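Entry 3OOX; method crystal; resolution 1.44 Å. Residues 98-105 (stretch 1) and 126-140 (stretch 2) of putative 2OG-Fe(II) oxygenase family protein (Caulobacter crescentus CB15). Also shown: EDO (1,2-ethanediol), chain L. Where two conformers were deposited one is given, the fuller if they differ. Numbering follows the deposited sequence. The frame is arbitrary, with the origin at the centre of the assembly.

Stretch 1 (98-105) FWHMGRDL
Stretch 2 126-140: AFKHDVSWLYNSLDG

A strand, 98-101, running into a loop, lies against helix 127-140, their N-to-C directions 67° apart and the axes 10.6 Å apart at closest approach. Strand phi/psi stay near -120/135; the helix keeps i to i+4 hydrogen bonds. Register is set at Met101 and Tyr135, CA to CA 8.0 Å.

Strand alternation and helical periodicity select the apolar layer. Trp99 and Met101 point toward the helix, while Phe127, Val131 and Tyr135, spaced by four, point back; all five have chi1 t. Phe127 puts its edge on the face of Trp99 (chi2 -78° and -86°); the Phe127 ring centroid lies 4.9 Å from that of the five-membered ring of Trp99, planes at 71°, with Trp99 NE1 to Phe127 CZ 3.6 Å. Selenomethionine Met101, extended t,t,t, sets SE 4.0 Å from Val131 CG1 and CE 3.7 Å from Tyr135 CG.

Charge pairs the loop after the strand with the helix near Asp139. Arg103 (t,t,m, chi4 -74°) starts sideways, but its end reaches Asp139 (chi1 t): NH2 donates to OD2 at 3.0 Å and 166° in a salt bridge. Tyr135 OH lies over one guanidinium face, while Asp139 OD2 sits at the edge, near its plane.

Water extends the polar pairing. Water 2 accepts from Arg103 NH1 (2.9 Å) and donates to Asp139 OD2 (2.7 Å); water 3 donates to Asp104 OD2 and Ser132 OG, each 2.5 Å away.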

ATOM      1  N   PHE A  98      14.177  -3.669  -3.234  1.00 17.46           N
ATOM      2  CA  PHE A  98      12.966  -4.033  -2.509  1.00 15.18           C
ATOM      3  C   PHE A  98      13.189  -5.225  -1.581  1.00 15.43           C
ATOM      4  O   PHE A  98      13.965  -6.114  -1.904  1.00 17.19           O
ATOM      5  CB  PHE A  98      11.872  -4.537  -3.473  1.00 16.71           C
ATOM      6  CG  PHE A  98      11.406  -3.521  -4.527  1.00 19.51           C
ATOM      7  CD1 PHE A  98      12.147  -3.282  -5.675  1.00 18.02           C
ATOM      8  CD2 PHE A  98      10.172  -2.923  -4.419  1.00 21.01           C
ATOM      9  CE1 PHE A  98      11.697  -2.419  -6.634  1.00 19.46           C
ATOM     10  CE2 PHE A  98       9.695  -2.043  -5.389  1.00 22.15           C
ATOM     11  CZ  PHE A  98      10.465  -1.777  -6.478  1.00 22.30           C
ATOM     12  N   TRP A  99      12.390  -5.264  -0.521  1.00 17.01           N
ATOM     13  CA  TRP A  99      12.138  -6.477   0.251  1.00 16.74           C
ATOM     14  C   TRP A  99      10.623  -6.631   0.361  1.00 17.15           C
ATOM     15  O   TRP A  99       9.937  -5.670   0.699  1.00 17.90           O
ATOM     16  CB  TRP A  99      12.722  -6.383   1.671  1.00 18.67           C
ATOM     17  CG  TRP A  99      12.507  -7.665   2.423  1.00 18.63           C
ATOM     18  CD1 TRP A  99      11.402  -8.024   3.152  1.00 18.53           C
ATOM     19  CD2 TRP A  99      13.410  -8.773   2.483  1.00 17.85           C
ATOM     20  NE1 TRP A  99      11.565  -9.290   3.670  1.00 19.59           N
ATOM     21  CE2 TRP A  99      12.788  -9.770   3.265  1.00 17.86           C
ATOM     22  CE3 TRP A  99      14.699  -9.015   1.979  1.00 18.39           C
ATOM     23  CZ2 TRP A  99      13.420 -10.999   3.541  1.00 19.64           C
ATOM     24  CZ3 TRP A  99      15.322 -10.254   2.250  1.00 18.32           C
ATOM     25  CH2 TRP A  99      14.676 -11.215   3.030  1.00 19.40           C
ATOM     26  N   HIS A 100      10.106  -7.808   0.083  1.00 17.35           N
ATOM     27  CA  HIS A 100       8.693  -8.068   0.270  1.00 15.72           C
ATOM     28  C   HIS A 100       8.425  -9.149   1.308  1.00 18.41           C
ATOM     29  O   HIS A 100       9.004 -10.236   1.243  1.00 18.80           O
ATOM     30  CB  HIS A 100       8.065  -8.496  -1.045  1.00 16.46           C
ATOM     31  CG  HIS A 100       7.937  -7.371  -2.016  1.00 15.71           C
ATOM     32  ND1 HIS A 100       8.411  -7.442  -3.304  1.00 21.64           N
ATOM     33  CD2 HIS A 100       7.402  -6.133  -1.872  1.00 17.91           C
ATOM     34  CE1 HIS A 100       8.158  -6.294  -3.921  1.00 23.26           C
ATOM     35  NE2 HIS A 100       7.550  -5.480  -3.072  1.00 17.61           N
HETATM   36  N   MSE A 101       7.542  -8.808   2.234  1.00 17.14           N
HETATM   37  CA  MSE A 101       7.046  -9.739   3.230  1.00 17.17           C
HETATM   38  C   MSE A 101       5.573  -9.954   2.977  1.00 17.82           C
HETATM   39  O   MSE A 101       4.806  -8.995   2.953  1.00 18.57           O
HETATM   40  CB  MSE A 101       7.247  -9.185   4.646  1.00 16.82           C
HETATM   41  CG  MSE A 101       6.714 -10.140   5.741  1.00 18.51           C
HETATM   42 SE   MSE A 101       6.603  -9.270   7.457  0.75 14.05          SE
HETATM   43  CE  MSE A 101       5.319 -10.544   8.246  1.00 23.95           C
ATOM     44  N   GLY A 102       5.196 -11.225   2.822  1.00 18.33           N
ATOM     45  CA  GLY A 102       3.793 -11.617   2.749  1.00 18.77           C
ATOM     46  C   GLY A 102       3.284 -12.092   4.092  1.00 17.13           C
ATOM     47  O   GLY A 102       3.974 -12.012   5.107  1.00 17.44           O
ATOM     48  N   ARG A 103       2.077 -12.661   4.098  1.00 18.44           N
ATOM     49  CA  ARG A 103       1.485 -13.180   5.340  1.00 18.51           C
ATOM     50  C   ARG A 103       2.179 -14.457   5.791  1.00 16.89           C
ATOM     51  O   ARG A 103       2.404 -15.332   4.976  1.00 18.55           O
ATOM     52  CB  ARG A 103      -0.001 -13.482   5.133  1.00 18.18           C
ATOM     53  CG  ARG A 103      -0.682 -13.814   6.467  1.00 18.80           C
ATOM     54  CD  ARG A 103      -2.184 -13.790   6.395  1.00 18.11           C
ATOM     55  NE  ARG A 103      -2.699 -12.422   6.229  1.00 15.99           N
ATOM     56  CZ  ARG A 103      -2.762 -11.478   7.144  1.00 17.10           C
ATOM     57  NH1 ARG A 103      -2.417 -11.721   8.398  1.00 20.81           N
ATOM     58  NH2 ARG A 103      -3.232 -10.287   6.800  1.00 17.88           N
ATOM     59  N   ASP A 104       2.452 -14.538   7.092  1.00 18.92           N
ATOM     60  CA  ASP A 104       2.898 -15.793   7.718  1.00 17.83           C
ATOM     61  C   ASP A 104       1.634 -16.571   8.060  1.00 18.06           C
ATOM     62  O   ASP A 104       0.846 -16.134   8.914  1.00 20.23           O
ATOM     63  CB  ASP A 104       3.649 -15.550   9.027  1.00 19.99           C
ATOM     64  CG  ASP A 104       5.107 -15.170   8.827  1.00 27.36           C
ATOM     65  OD1 ASP A 104       5.770 -15.702   7.912  1.00 22.75           O
ATOM     66  OD2 ASP A 104       5.599 -14.354   9.635  1.00 41.20           O
ATOM     67  N   LEU A 105       1.471 -17.721   7.410  1.00 18.70           N
ATOM     68  CA  LEU A 105       0.296 -18.547   7.582  1.00 19.61           C
ATOM     69  C   LEU A 105       0.619 -19.642   8.573  1.00 19.92           C
ATOM     70  O   LEU A 105       1.732 -20.112   8.626  1.00 21.62           O
ATOM     71  CB  LEU A 105      -0.114 -19.181   6.253  1.00 19.43           C
ATOM     72  CG  LEU A 105      -0.643 -18.195   5.200  1.00 19.49           C
ATOM     73  CD1 LEU A 105      -0.744 -18.881   3.813  1.00 16.96           C
ATOM     74  CD2 LEU A 105      -1.980 -17.574   5.553  1.00 17.90           C
ATOM     75  N   ALA A 126      17.229  -8.893  14.380  1.00 27.61           N
ATOM     76  CA  ALA A 126      15.961  -8.310  14.832  1.00 27.27           C
ATOM     77  C   ALA A 126      14.944  -8.098  13.699  1.00 26.21           C
ATOM     78  O   ALA A 126      13.811  -7.739  13.958  1.00 24.55           O
ATOM     79  CB  ALA A 126      16.219  -6.994  15.547  1.00 28.45           C
ATOM     80  N   PHE A 127      15.340  -8.368  12.469  1.00 25.61           N
ATOM     81  CA  PHE A 127      14.482  -8.048  11.294  1.00 23.31           C
ATOM     82  C   PHE A 127      13.139  -8.782  11.347  1.00 23.77           C
ATOM     83  O   PHE A 127      12.091  -8.143  11.213  1.00 23.37           O
ATOM     84  CB  PHE A 127      15.245  -8.408  10.023  1.00 22.96           C
ATOM     85  CG  PHE A 127      14.564  -8.057   8.728  1.00 21.18           C
ATOM     86  CD1 PHE A 127      13.541  -8.842   8.248  1.00 21.88           C
ATOM     87  CD2 PHE A 127      15.047  -7.026   7.939  1.00 22.24           C
ATOM     88  CE1 PHE A 127      12.956  -8.572   6.986  1.00 23.45           C
ATOM     89  CE2 PHE A 127      14.465  -6.752   6.686  1.00 20.94           C
ATOM     90  CZ  PHE A 127      13.435  -7.516   6.229  1.00 19.13           C
ATOM     91  N   LYS A 128      13.147 -10.109  11.532  1.00 24.44           N
ATOM     92  CA  LYS A 128      11.888 -10.859  11.510  1.00 23.83           C
ATOM     93  C   LYS A 128      10.922 -10.270  12.533  1.00 24.31           C
ATOM     94  O   LYS A 128       9.768  -9.989  12.224  1.00 23.05           O
ATOM     95  CB  LYS A 128      12.062 -12.368  11.723  1.00 26.17           C
ATOM     96  CG  LYS A 128      10.732 -13.144  11.768  1.00 25.89           C
ATOM     97  CD  LYS A 128      10.920 -14.648  11.819  1.00 30.31           C
ATOM     98  CE  LYS A 128       9.588 -15.357  12.056  1.00 34.66           C
ATOM     99  NZ  LYS A 128       9.688 -16.844  12.047  1.00 41.80           N
ATOM    100  N   HIS A 129      11.399 -10.067  13.763  1.00 25.67           N
ATOM    101  CA  HIS A 129      10.524  -9.520  14.793  1.00 26.17           C
ATOM    102  C   HIS A 129      10.025  -8.089  14.484  1.00 24.52           C
ATOM    103  O   HIS A 129       8.802  -7.815  14.545  1.00 22.93           O
ATOM    104  CB  HIS A 129      11.230  -9.587  16.165  1.00 27.92           C
ATOM    105  CG  HIS A 129      10.503  -8.858  17.255  1.00 30.02           C
ATOM    106  ND1 HIS A 129      10.674  -7.508  17.486  1.00 37.22           N
ATOM    107  CD2 HIS A 129       9.590  -9.283  18.162  1.00 34.51           C
ATOM    108  CE1 HIS A 129       9.910  -7.139  18.502  1.00 41.36           C
ATOM    109  NE2 HIS A 129       9.236  -8.193  18.922  1.00 37.05           N
ATOM    110  N   ASP A 130      10.951  -7.197  14.144  1.00 25.09           N
ATOM    111  CA  ASP A 130      10.619  -5.790  14.004  1.00 24.27           C
ATOM    112  C   ASP A 130       9.726  -5.596  12.768  1.00 22.03           C
ATOM    113  O   ASP A 130       8.746  -4.868  12.810  1.00 22.33           O
ATOM    114  CB  ASP A 130      11.867  -4.914  13.847  1.00 28.12           C
ATOM    115  CG  ASP A 130      12.748  -4.873  15.082  1.00 33.40           C
ATOM    116  OD1 ASP A 130      12.349  -5.407  16.139  1.00 30.75           O
ATOM    117  OD2 ASP A 130      13.856  -4.293  14.960  1.00 33.92           O
ATOM    118  N   VAL A 131      10.080  -6.237  11.668  1.00 21.14           N
ATOM    119  CA  VAL A 131       9.342  -6.048  10.415  1.00 21.98           C
ATOM    120  C   VAL A 131       7.965  -6.752  10.503  1.00 23.59           C
ATOM    121  O   VAL A 131       6.958  -6.252   9.965  1.00 21.73           O
ATOM    122  CB  VAL A 131      10.188  -6.538   9.215  1.00 21.77           C
ATOM    123  CG1 VAL A 131       9.400  -6.483   7.888  1.00 20.59           C
ATOM    124  CG2 VAL A 131      11.438  -5.721   9.056  1.00 19.84           C
ATOM    125  N   SER A 132       7.904  -7.919  11.150  1.00 22.48           N
ATOM    126  CA  SER A 132       6.613  -8.608  11.324  0.67 20.32           C
ATOM    127  C   SER A 132       5.669  -7.760  12.164  1.00 21.98           C
ATOM    128  O   SER A 132       4.481  -7.692  11.880  1.00 21.01           O
ATOM    129  CB  SER A 132       6.783 -10.011  11.942  0.67 21.74           C
ATOM    130  OG  SER A 132       7.461 -10.905  11.090  0.67 17.55           O
ATOM    131  N   TRP A 133       6.191  -7.092  13.203  1.00 21.25           N
ATOM    132  CA  TRP A 133       5.364  -6.191  14.011  1.00 21.80           C
ATOM    133  C   TRP A 133       4.727  -5.113  13.121  1.00 23.80           C
ATOM    134  O   TRP A 133       3.552  -4.787  13.256  1.00 21.60           O
ATOM    135  CB  TRP A 133       6.150  -5.533  15.142  1.00 23.60           C
ATOM    136  CG  TRP A 133       5.316  -4.544  15.924  1.00 23.68           C
ATOM    137  CD1 TRP A 133       4.558  -4.820  17.056  1.00 25.68           C
ATOM    138  CD2 TRP A 133       5.089  -3.150  15.634  1.00 23.74           C
ATOM    139  NE1 TRP A 133       3.913  -3.684  17.480  1.00 27.36           N
ATOM    140  CE2 TRP A 133       4.196  -2.651  16.625  1.00 28.90           C
ATOM    141  CE3 TRP A 133       5.541  -2.273  14.637  1.00 22.16           C
ATOM    142  CZ2 TRP A 133       3.770  -1.321  16.646  1.00 30.51           C
ATOM    143  CZ3 TRP A 133       5.099  -0.952  14.659  1.00 26.10           C
ATOM    144  CH2 TRP A 133       4.224  -0.493  15.659  1.00 34.04           C
ATOM    145  N   LEU A 134       5.520  -4.569  12.200  1.00 21.36           N
ATOM    146  CA  LEU A 134       5.021  -3.492  11.357  1.00 20.12           C
ATOM    147  C   LEU A 134       3.934  -3.976  10.394  1.00 19.11           C
ATOM    148  O   LEU A 134       2.920  -3.284  10.182  1.00 19.05           O
ATOM    149  CB  LEU A 134       6.175  -2.803  10.611  1.00 20.18           C
ATOM    150  CG  LEU A 134       5.798  -1.557   9.777  1.00 19.73           C
ATOM    151  CD1 LEU A 134       5.190  -0.443  10.596  1.00 24.18           C
ATOM    152  CD2 LEU A 134       7.008  -1.014   8.987  1.00 21.93           C
ATOM    153  N   TYR A 135       4.142  -5.163   9.830  1.00 19.03           N
ATOM    154  CA  TYR A 135       3.157  -5.830   8.957  1.00 18.32           C
ATOM    155  C   TYR A 135       1.798  -5.919   9.680  1.00 17.26           C
ATOM    156  O   TYR A 135       0.769  -5.461   9.189  1.00 17.68           O
ATOM    157  CB  TYR A 135       3.655  -7.229   8.562  1.00 17.03           C
ATOM    158  CG  TYR A 135       2.750  -8.019   7.631  1.00 18.73           C
ATOM    159  CD1 TYR A 135       1.530  -8.527   8.075  1.00 17.87           C
ATOM    160  CD2 TYR A 135       3.077  -8.210   6.293  1.00 17.32           C
ATOM    161  CE1 TYR A 135       0.709  -9.228   7.262  1.00 17.67           C
ATOM    162  CE2 TYR A 135       2.228  -8.929   5.425  1.00 16.35           C
ATOM    163  CZ  TYR A 135       1.026  -9.429   5.932  1.00 16.15           C
ATOM    164  OH  TYR A 135       0.170 -10.090   5.101  1.00 16.62           O
ATOM    165  N   ASN A 136       1.850  -6.472  10.882  1.00 18.43           N
ATOM    166  CA  ASN A 136       0.605  -6.697  11.613  1.00 18.29           C
ATOM    167  C   ASN A 136       0.005  -5.407  12.154  1.00 18.58           C
ATOM    168  O   ASN A 136      -1.227  -5.267  12.222  1.00 18.89           O
ATOM    169  CB  ASN A 136       0.857  -7.727  12.728  1.00 18.89           C
ATOM    170  CG  ASN A 136       1.114  -9.129  12.173  1.00 22.99           C
ATOM    171  OD1 ASN A 136       2.157  -9.739  12.479  1.00 32.70           O
ATOM    172  ND2 ASN A 136       0.211  -9.620  11.337  1.00 18.76           N
ATOM    173  N   SER A 137       0.845  -4.442  12.515  1.00 18.48           N
ATOM    174  CA  SER A 137       0.368  -3.147  12.947  0.50 18.47           C
ATOM    175  C   SER A 137      -0.360  -2.380  11.842  1.00 18.80           C
ATOM    176  O   SER A 137      -1.401  -1.777  12.066  1.00 19.70           O
ATOM    177  CB  SER A 137       1.547  -2.328  13.446  0.50 20.56           C
ATOM    178  OG  SER A 137       1.119  -1.054  13.819  0.50 22.23           O
ATOM    179  N   LEU A 138       0.228  -2.383  10.647  1.00 17.82           N
ATOM    180  CA  LEU A 138      -0.409  -1.700   9.518  1.00 16.63           C
ATOM    181  C   LEU A 138      -1.655  -2.460   9.052  1.00 15.78           C
ATOM    182  O   LEU A 138      -2.630  -1.844   8.626  1.00 18.03           O
ATOM    183  CB  LEU A 138       0.599  -1.496   8.398  1.00 16.75           C
ATOM    184  CG  LEU A 138       1.655  -0.435   8.714  1.00 16.35           C
ATOM    185  CD1 LEU A 138       2.783  -0.466   7.677  1.00 18.52           C
ATOM    186  CD2 LEU A 138       1.062   0.958   8.808  1.00 20.67           C
ATOM    187  N   ASP A 139      -1.612  -3.792   9.115  1.00 17.29           N
ATOM    188  CA  ASP A 139      -2.788  -4.615   8.770  1.00 17.59           C
ATOM    189  C   ASP A 139      -3.931  -4.270   9.732  1.00 17.11           C
ATOM    190  O   ASP A 139      -5.093  -4.141   9.315  1.00 17.40           O
ATOM    191  CB  ASP A 139      -2.474  -6.124   8.833  1.00 16.89           C
ATOM    192  CG  ASP A 139      -3.495  -6.962   8.116  1.00 15.39           C
ATOM    193  OD1 ASP A 139      -3.946  -6.568   7.020  1.00 18.05           O
ATOM    194  OD2 ASP A 139      -3.842  -8.052   8.640  1.00 20.75           O
ATOM    195  N   GLY A 140      -3.580  -4.116  11.007  1.00 17.59           N
ATOM    196  CA  GLY A 140      -4.609  -3.717  12.009  1.00 20.16           C
ATOM    197  C   GLY A 140      -5.218  -2.343  11.792  1.00 17.82           C
ATOM    198  O   GLY A 140      -6.435  -2.149  11.892  1.00 18.58           O
TER
HETATM  199  C1  EDO L 330      15.886 -14.072  11.682  1.00 45.33           C
HETATM  200  O1  EDO L 330      15.187 -15.099  10.967  1.00 47.18           O
HETATM  201  C2  EDO L 330      16.300 -12.975  10.727  1.00 39.12           C
HETATM  202  O2  EDO L 330      15.574 -11.768  10.991  1.00 31.51           O
HETATM  203  O   HOH W   1      -4.817  -8.525   5.111  1.00 20.17           O
HETATM  204  O   HOH W   2      -2.392  -9.580  10.373  1.00 21.74           O
HETATM  205  O   HOH W   3       6.946 -13.300  11.487  1.00 41.73           O